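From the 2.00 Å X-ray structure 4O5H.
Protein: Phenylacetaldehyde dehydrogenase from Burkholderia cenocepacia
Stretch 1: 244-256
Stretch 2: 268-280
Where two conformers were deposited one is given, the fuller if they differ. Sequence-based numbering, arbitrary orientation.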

ATOM      1  N   ALA A 244      12.102   0.322  20.860  1.00 14.27           N
ATOM      2  CA  ALA A 244      12.512   1.243  19.808  1.00 13.56           C
ATOM      3  C   ALA A 244      11.717   1.075  18.487  1.00 13.01           C
ATOM      4  O   ALA A 244      11.221   2.050  17.911  1.00 12.48           O
ATOM      5  CB  ALA A 244      13.992   1.133  19.539  1.00 13.49           C
ATOM      6  N   GLY A 245      11.555  -0.153  18.042  1.00 12.86           N
ATOM      7  CA  GLY A 245      10.802  -0.430  16.813  1.00 12.70           C
ATOM      8  C   GLY A 245       9.353   0.020  16.899  1.00 13.14           C
ATOM      9  O   GLY A 245       8.819   0.676  15.986  1.00 12.91           O
ATOM     10  N   ALA A 246       8.719  -0.338  18.005  1.00 13.24           N
ATOM     11  CA  ALA A 246       7.330  -0.033  18.175  1.00 13.43           C
ATOM     12  C   ALA A 246       7.146   1.462  18.224  1.00 13.45           C
ATOM     13  O   ALA A 246       6.211   1.999  17.624  1.00 13.27           O
ATOM     14  CB  ALA A 246       6.820  -0.679  19.464  1.00 13.97           C
ATOM     15  N   ALA A 247       8.039   2.146  18.932  1.00 13.33           N
ATOM     16  CA  ALA A 247       7.934   3.584  19.046  1.00 13.29           C
ATOM     17  C   ALA A 247       8.061   4.285  17.685  1.00 13.02           C
ATOM     18  O   ALA A 247       7.358   5.267  17.410  1.00 13.18           O
ATOM     19  CB  ALA A 247       8.994   4.111  19.982  1.00 13.58           C
ATOM     20  N   LEU A 248       8.926   3.769  16.833  1.00 12.37           N
ATOM     21  CA  LEU A 248       9.065   4.327  15.508  1.00 12.40           C
ATOM     22  C   LEU A 248       7.758   4.165  14.715  1.00 12.48           C
ATOM     23  O   LEU A 248       7.251   5.119  14.130  1.00 11.94           O
ATOM     24  CB  LEU A 248      10.229   3.649  14.782  1.00 12.05           C
ATOM     25  CG  LEU A 248      10.506   4.143  13.362  1.00 11.84           C
ATOM     26  CD1 LEU A 248      10.665   5.671  13.338  1.00 11.81           C
ATOM     27  CD2 LEU A 248      11.747   3.435  12.827  1.00 11.72           C
ATOM     28  N   SER A 249       7.186   2.964  14.767  1.00 13.32           N
ATOM     29  CA  SER A 249       5.941   2.677  14.040  1.00 14.07           C
ATOM     30  C   SER A 249       4.757   3.547  14.430  1.00 15.03           C
ATOM     31  O   SER A 249       3.913   3.865  13.571  1.00 15.27           O
ATOM     32  CB  SER A 249       5.548   1.187  14.145  1.00 14.31           C
ATOM     33  OG  SER A 249       5.073   0.851  15.448  1.00 14.45           O
ATOM     34  N   ARG A 250       4.693   3.972  15.700  1.00 16.15           N
ATOM     35  CA  ARG A 250       3.572   4.757  16.211  1.00 16.52           C
ATOM     36  C   ARG A 250       3.755   6.267  16.066  1.00 15.43           C
ATOM     37  O   ARG A 250       2.850   7.036  16.396  1.00 14.37           O
ATOM     38  CB  ARG A 250       3.398   4.522  17.721  1.00 19.19           C
ATOM     39  CG  ARG A 250       3.120   3.135  18.193  1.00 22.35           C
ATOM     40  CD  ARG A 250       2.705   3.174  19.686  1.00 24.86           C
ATOM     41  NE  ARG A 250       3.765   3.758  20.542  1.00 27.06           N
ATOM     42  CZ  ARG A 250       4.730   3.054  21.150  1.00 29.29           C
ATOM     43  NH1 ARG A 250       4.777   1.737  21.013  1.00 31.49           N
ATOM     44  NH2 ARG A 250       5.652   3.657  21.887  1.00 29.21           N
ATOM     45  N   ASP A 251       4.932   6.722  15.632  1.00 14.44           N
ATOM     46  CA  ASP A 251       5.191   8.140  15.623  1.00 13.67           C
ATOM     47  C   ASP A 251       4.367   8.783  14.513  1.00 13.34           C
ATOM     48  O   ASP A 251       4.490   8.397  13.373  1.00 13.44           O
ATOM     49  CB  ASP A 251       6.680   8.437  15.459  1.00 13.41           C
ATOM     50  CG  ASP A 251       7.039   9.847  15.863  1.00 13.20           C
ATOM     51  OD1 ASP A 251       6.430  10.797  15.366  1.00 12.80           O
ATOM     52  OD2 ASP A 251       7.969  10.021  16.703  1.00 14.02           O
ATOM     53  N   PRO A 252       3.519   9.787  14.847  1.00 13.46           N
ATOM     54  CA  PRO A 252       2.677  10.345  13.782  1.00 13.27           C
ATOM     55  C   PRO A 252       3.450  11.248  12.855  1.00 13.05           C
ATOM     56  O   PRO A 252       2.910  11.712  11.876  1.00 12.88           O
ATOM     57  CB  PRO A 252       1.585  11.123  14.554  1.00 13.93           C
ATOM     58  CG  PRO A 252       2.238  11.458  15.888  1.00 13.94           C
ATOM     59  CD  PRO A 252       3.114  10.258  16.189  1.00 13.60           C
ATOM     60  N   ARG A 253       4.714  11.519  13.152  1.00 13.23           N
ATOM     61  CA  ARG A 253       5.516  12.418  12.303  1.00 13.35           C
ATOM     62  C   ARG A 253       6.298  11.723  11.210  1.00 12.87           C
ATOM     63  O   ARG A 253       6.942  12.398  10.398  1.00 12.19           O
ATOM     64  CB  ARG A 253       6.461  13.296  13.145  1.00 13.79           C
ATOM     65  CG  ARG A 253       5.761  14.102  14.217  1.00 14.61           C
ATOM     66  CD  ARG A 253       6.767  14.629  15.225  1.00 15.64           C
ATOM     67  NE  ARG A 253       7.461  13.509  15.906  1.00 15.65           N
ATOM     68  CZ  ARG A 253       8.519  13.675  16.720  1.00 16.58           C
ATOM     69  NH1 ARG A 253       9.045  14.896  16.940  1.00 16.85           N
ATOM     70  NH2 ARG A 253       9.083  12.624  17.305  1.00 16.67           N
ATOM     71  N   ILE A 254       6.283  10.375  11.179  1.00 12.54           N
ATOM     72  CA  ILE A 254       6.713   9.678   9.982  1.00 12.08           C
ATOM     73  C   ILE A 254       5.569   9.653   8.968  1.00 12.18           C
ATOM     74  O   ILE A 254       4.404   9.753   9.330  1.00 12.55           O
ATOM     75  CB  ILE A 254       7.279   8.270  10.257  1.00 12.09           C
ATOM     76  CG1 ILE A 254       6.224   7.296  10.759  1.00 12.25           C
ATOM     77  CG2 ILE A 254       8.416   8.345  11.239  1.00 12.04           C
ATOM     78  CD1 ILE A 254       6.649   5.847  10.632  1.00 12.42           C
ATOM     79  N   ASP A 255       5.914   9.552   7.700  1.00 11.77           N
ATOM     80  CA  ASP A 255       4.940   9.498   6.602  1.00 11.92           C
ATOM     81  C   ASP A 255       4.791   8.085   6.014  1.00 12.36           C
ATOM     82  O   ASP A 255       3.746   7.730   5.471  1.00 12.01           O
ATOM     83  CB  ASP A 255       5.398  10.470   5.532  1.00 12.07           C
ATOM     84  CG  ASP A 255       5.451  11.888   6.067  1.00 12.23           C
ATOM     85  OD1 ASP A 255       4.403  12.360   6.568  1.00 12.40           O
ATOM     86  OD2 ASP A 255       6.537  12.492   6.054  1.00 12.02           O
ATOM     87  N   LYS A 256       5.822   7.275   6.185  1.00 12.39           N
ATOM     88  CA  LYS A 256       5.793   5.937   5.692  1.00 13.65           C
ATOM     89  C   LYS A 256       6.584   5.010   6.598  1.00 12.85           C
ATOM     90  O   LYS A 256       7.628   5.394   7.111  1.00 11.74           O
ATOM     91  CB  LYS A 256       6.381   5.866   4.301  1.00 15.29           C
ATOM     92  CG  LYS A 256       6.340   4.458   3.736  1.00 17.50           C
ATOM     93  CD  LYS A 256       6.799   4.358   2.292  1.00 21.23           C
ATOM     94  CE  LYS A 256       6.582   2.924   1.728  1.00 23.85           C
ATOM     95  NZ  LYS A 256       5.313   2.858   0.898  1.00 25.25           N
ATOM     96  N   THR A 268       1.169  -5.960  13.652  1.00 13.68           N
ATOM     97  CA  THR A 268       1.279  -5.022  14.759  1.00 13.23           C
ATOM     98  C   THR A 268       1.745  -3.644  14.283  1.00 12.97           C
ATOM     99  O   THR A 268       1.181  -2.613  14.657  1.00 12.48           O
ATOM    100  CB  THR A 268       2.236  -5.580  15.833  1.00 13.73           C
ATOM    101  OG1 THR A 268       1.700  -6.800  16.320  1.00 13.85           O
ATOM    102  CG2 THR A 268       2.331  -4.613  17.028  1.00 13.94           C
ATOM    103  N   ILE A 269       2.800  -3.662  13.467  1.00 12.47           N
ATOM    104  CA  ILE A 269       3.374  -2.474  12.886  0.50 12.03           C
ATOM    105  C   ILE A 269       2.327  -1.759  12.043  1.00 11.76           C
ATOM    106  O   ILE A 269       2.163  -0.548  12.148  1.00 11.40           O
ATOM    107  CB  ILE A 269       4.617  -2.836  12.032  0.50 11.97           C
ATOM    108  CG1 ILE A 269       5.776  -3.353  12.907  0.50 12.13           C
ATOM    109  CG2 ILE A 269       5.082  -1.651  11.214  0.50 11.95           C
ATOM    110  CD1 ILE A 269       6.515  -2.282  13.706  0.50 12.32           C
ATOM    111  N   GLY A 270       1.623  -2.511  11.212  1.00 11.55           N
ATOM    112  CA  GLY A 270       0.637  -1.924  10.341  1.00 11.50           C
ATOM    113  C   GLY A 270      -0.533  -1.307  11.079  1.00 11.82           C
ATOM    114  O   GLY A 270      -1.026  -0.253  10.670  1.00 11.58           O
ATOM    115  N   HIS A 271      -0.981  -1.946  12.152  1.00 12.11           N
ATOM    116  CA  HIS A 271      -2.068  -1.373  12.933  1.00 12.94           C
ATOM    117  C   HIS A 271      -1.632  -0.038  13.582  1.00 13.16           C
ATOM    118  O   HIS A 271      -2.378   0.930  13.584  1.00 13.24           O
ATOM    119  CB  HIS A 271      -2.563  -2.326  14.049  1.00 13.35           C
ATOM    120  CG  HIS A 271      -3.323  -3.520  13.567  1.00 13.64           C
ATOM    121  ND1 HIS A 271      -4.550  -3.431  12.939  1.00 13.77           N
ATOM    122  CD2 HIS A 271      -3.040  -4.842  13.638  1.00 13.94           C
ATOM    123  CE1 HIS A 271      -4.965  -4.635  12.605  1.00 13.92           C
ATOM    124  NE2 HIS A 271      -4.077  -5.514  13.038  1.00 14.06           N
ATOM    125  N   ALA A 272      -0.388   0.038  14.040  1.00 12.95           N
ATOM    126  CA  ALA A 272       0.141   1.295  14.565  1.00 12.99           C
ATOM    127  C   ALA A 272       0.186   2.349  13.451  1.00 12.77           C
ATOM    128  O   ALA A 272      -0.197   3.512  13.662  1.00 12.50           O
ATOM    129  CB  ALA A 272       1.528   1.088  15.167  1.00 12.88           C
ATOM    130  N   ALA A 273       0.672   1.961  12.288  1.00 12.54           N
ATOM    131  CA  ALA A 273       0.750   2.874  11.156  1.00 12.71           C
ATOM    132  C   ALA A 273      -0.629   3.411  10.761  1.00 13.16           C
ATOM    133  O   ALA A 273      -0.809   4.624  10.552  1.00 12.87           O
ATOM    134  CB  ALA A 273       1.375   2.172   9.965  1.00 12.35           C
ATOM    135  N   LEU A 274      -1.587   2.503  10.653  1.00 14.03           N
ATOM    136  CA  LEU A 274      -2.908   2.873  10.210  1.00 15.26           C
ATOM    137  C   LEU A 274      -3.541   3.933  11.091  1.00 15.62           C
ATOM    138  O   LEU A 274      -4.271   4.784  10.600  1.00 15.17           O
ATOM    139  CB  LEU A 274      -3.835   1.690  10.217  1.00 16.72           C
ATOM    140  CG  LEU A 274      -4.245   1.127   8.895  1.00 18.89           C
ATOM    141  CD1 LEU A 274      -5.303   0.074   9.187  1.00 20.41           C
ATOM    142  CD2 LEU A 274      -4.852   2.215   7.968  1.00 19.23           C
ATOM    143  N   ASP A 275      -3.304   3.854  12.386  1.00 15.64           N
ATOM    144  CA  ASP A 275      -3.918   4.811  13.278  1.00 17.19           C
ATOM    145  C   ASP A 275      -3.479   6.230  13.018  1.00 16.05           C
ATOM    146  O   ASP A 275      -4.206   7.132  13.360  1.00 16.60           O
ATOM    147  CB  ASP A 275      -3.713   4.393  14.717  1.00 18.50           C
ATOM    148  CG  ASP A 275      -4.665   3.238  15.105  1.00 19.75           C
ATOM    149  OD1 ASP A 275      -5.811   3.156  14.551  1.00 20.76           O
ATOM    150  OD2 ASP A 275      -4.262   2.452  15.960  1.00 22.69           O
ATOM    151  N   ASN A 276      -2.322   6.405  12.374  1.00 14.81           N
ATOM    152  CA  ASN A 276      -1.857   7.708  11.916  1.00 14.68           C
ATOM    153  C   ASN A 276      -1.989   7.922  10.413  1.00 13.84           C
ATOM    154  O   ASN A 276      -1.479   8.910   9.874  1.00 13.29           O
ATOM    155  CB  ASN A 276      -0.370   7.866  12.278  1.00 15.65           C
ATOM    156  CG  ASN A 276      -0.135   7.796  13.770  1.00 16.37           C
ATOM    157  OD1 ASN A 276      -0.881   8.381  14.510  1.00 18.10           O
ATOM    158  ND2 ASN A 276       0.890   7.104  14.205  1.00 16.38           N
ATOM    159  N   MET A 277      -2.651   6.997   9.724  1.00 12.99           N
ATOM    160  CA  MET A 277      -2.700   6.995   8.252  1.00 12.67           C
ATOM    161  C   MET A 277      -1.304   7.098   7.630  1.00 12.36           C
ATOM    162  O   MET A 277      -1.115   7.714   6.576  1.00 12.58           O
ATOM    163  CB  MET A 277      -3.651   8.065   7.739  1.00 12.59           C
ATOM    164  CG  MET A 277      -4.339   7.737   6.414  1.00 12.82           C
ATOM    165  SD  MET A 277      -5.076   6.089   6.270  1.00 12.48           S
ATOM    166  CE  MET A 277      -6.176   6.072   7.609  1.00 12.83           C
ATOM    167  N   THR A 278      -0.348   6.435   8.270  1.00 12.01           N
ATOM    168  CA  THR A 278       1.005   6.278   7.740  1.00 11.68           C
ATOM    169  C   THR A 278       1.014   5.220   6.615  1.00 12.00           C
ATOM    170  O   THR A 278       0.429   4.158   6.763  1.00 11.59           O
ATOM    171  CB  THR A 278       1.913   5.830   8.891  1.00 11.53           C
ATOM    172  OG1 THR A 278       1.845   6.783   9.937  1.00 11.47           O
ATOM    173  CG2 THR A 278       3.369   5.680   8.440  1.00 11.38           C
ATOM    174  N   ARG A 279       1.665   5.506   5.496  1.00 12.18           N
ATOM    175  CA  ARG A 279       1.714   4.590   4.403  1.00 12.34           C
ATOM    176  C   ARG A 279       2.577   3.435   4.833  1.00 12.56           C
ATOM    177  O   ARG A 279       3.455   3.598   5.668  1.00 12.37           O
ATOM    178  CB  ARG A 279       2.348   5.220   3.152  1.00 12.61           C
ATOM    179  CG  ARG A 279       1.466   6.257   2.464  1.00 13.16           C
ATOM    180  CD  ARG A 279       1.446   7.633   3.081  1.00 13.53           C
ATOM    181  NE  ARG A 279       0.568   8.444   2.216  1.00 13.85           N
ATOM    182  CZ  ARG A 279      -0.651   8.891   2.525  1.00 14.12           C
ATOM    183  NH1 ARG A 279      -1.204   8.709   3.743  1.00 13.69           N
ATOM    184  NH2 ARG A 279      -1.351   9.514   1.556  1.00 14.43           N
ATOM    185  N   MET A 280       2.365   2.269   4.256  1.00 12.52           N
ATOM    186  CA  MET A 280       3.124   1.121   4.702  1.00 13.08           C
ATOM    187  C   MET A 280       3.512   0.173   3.598  1.00 12.86           C
ATOM    188  O   MET A 280       2.804  -0.007   2.625  1.00 13.03           O
ATOM    189  CB  MET A 280       2.378   0.418   5.857  1.00 13.92           C
ATOM    190  CG  MET A 280       1.138  -0.306   5.478  1.00 15.19           C
ATOM    191  SD  MET A 280       0.024  -0.608   6.911  1.00 15.71           S
ATOM    192  CE  MET A 280      -1.102   0.720   6.722  1.00 17.78           C
TER
HETATM  193  O   HOH W   1       3.083   6.091  12.315  1.00 10.60           O
HETATM  194  O   HOH W   2       0.278  11.136  11.113  1.00 17.31           O
HETATM  195  O   HOH W   3       1.701   9.331   9.341  1.00 15.14           O

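This is a like-on-like contact: two helices running roughly the same way meet through small side chains, their C-terminal turns are joined by an asparagine and bridging water, and the chains then pair at a single parallel bridge.

The helices 244-250 and 268-275 cross at 32°, with axes 8.6 Å apart at closest approach. That spacing suits what lies between them. Ser-249 and Ala-272 both point toward the opposite stretch, and Ser-249 OG lies 3.6 Å from Ala-272 CB. The hydroxyl is not left wanting in this apolar setting, because Ser-249 OG donates to Ala-246 O at 2.7 Å, within its own helix; the rule is a small residue facing the neighbour, its polar group satisfied at home. Ile-269 starts sideways but bends its end inward, bringing its CD1 to 3.6 Å from Ser-249 CB. Arg-250 points away at CB, yet its aliphatic stem still covers the alanine, CG to Ala-272 CB being 4.0 Å.

Where the helices give out, carbonyls lose their helical partners, and Asn-276 supplies one: its ND2 donates to Arg-250 O at 2.9 Å. The same amide donates to water 1, 3.1 Å from ND2. This water is a fully used four-way node, accepting also from Thr-278 OG1 (2.8 Å) and donating to Ser-249 O (2.7 Å) and Asp-251 O (2.9 Å). Two further waters lie between the stretches, water 2 near Pro-252 O and water 3 near Ile-254 O, each also within reach of Asn-276 O; water 3 donates to Thr-278 OG1 at 2.6 Å. Thr-278 thus accepts from one water and donates to another, while its methyl serves packing, CG2 sitting 3.9 Å from Ile-254 CD1 and 3.7 Å from Lys-256 CA.

The intervening loop is held in shape by its own chemistry. A type I turn runs from Asp-251 to Ile-254, and Asp-251 OD1 accepts from the backbone N of Arg-253 at 2.9 Å. The guanidinium of Arg-253 folds back onto the same carboxylate, NH2 to Asp-251 OD2 at 2.9 Å, in a salt bridge within the first stretch.

Beyond it the backbones pair directly. Arg-279 N donates to Asp-255 O at 3.0 Å, and Lys-256 bridges Arg-279 in parallel register, with Lys-256 CA making a CA-H...O contact to Arg-279 O at 3.3 Å. Both side chains leave on the same face of the sheet, so their stems pack, Lys-256 CG lying 4.1 Å from Arg-279 CB, while their charged ends find partners elsewhere in the structure.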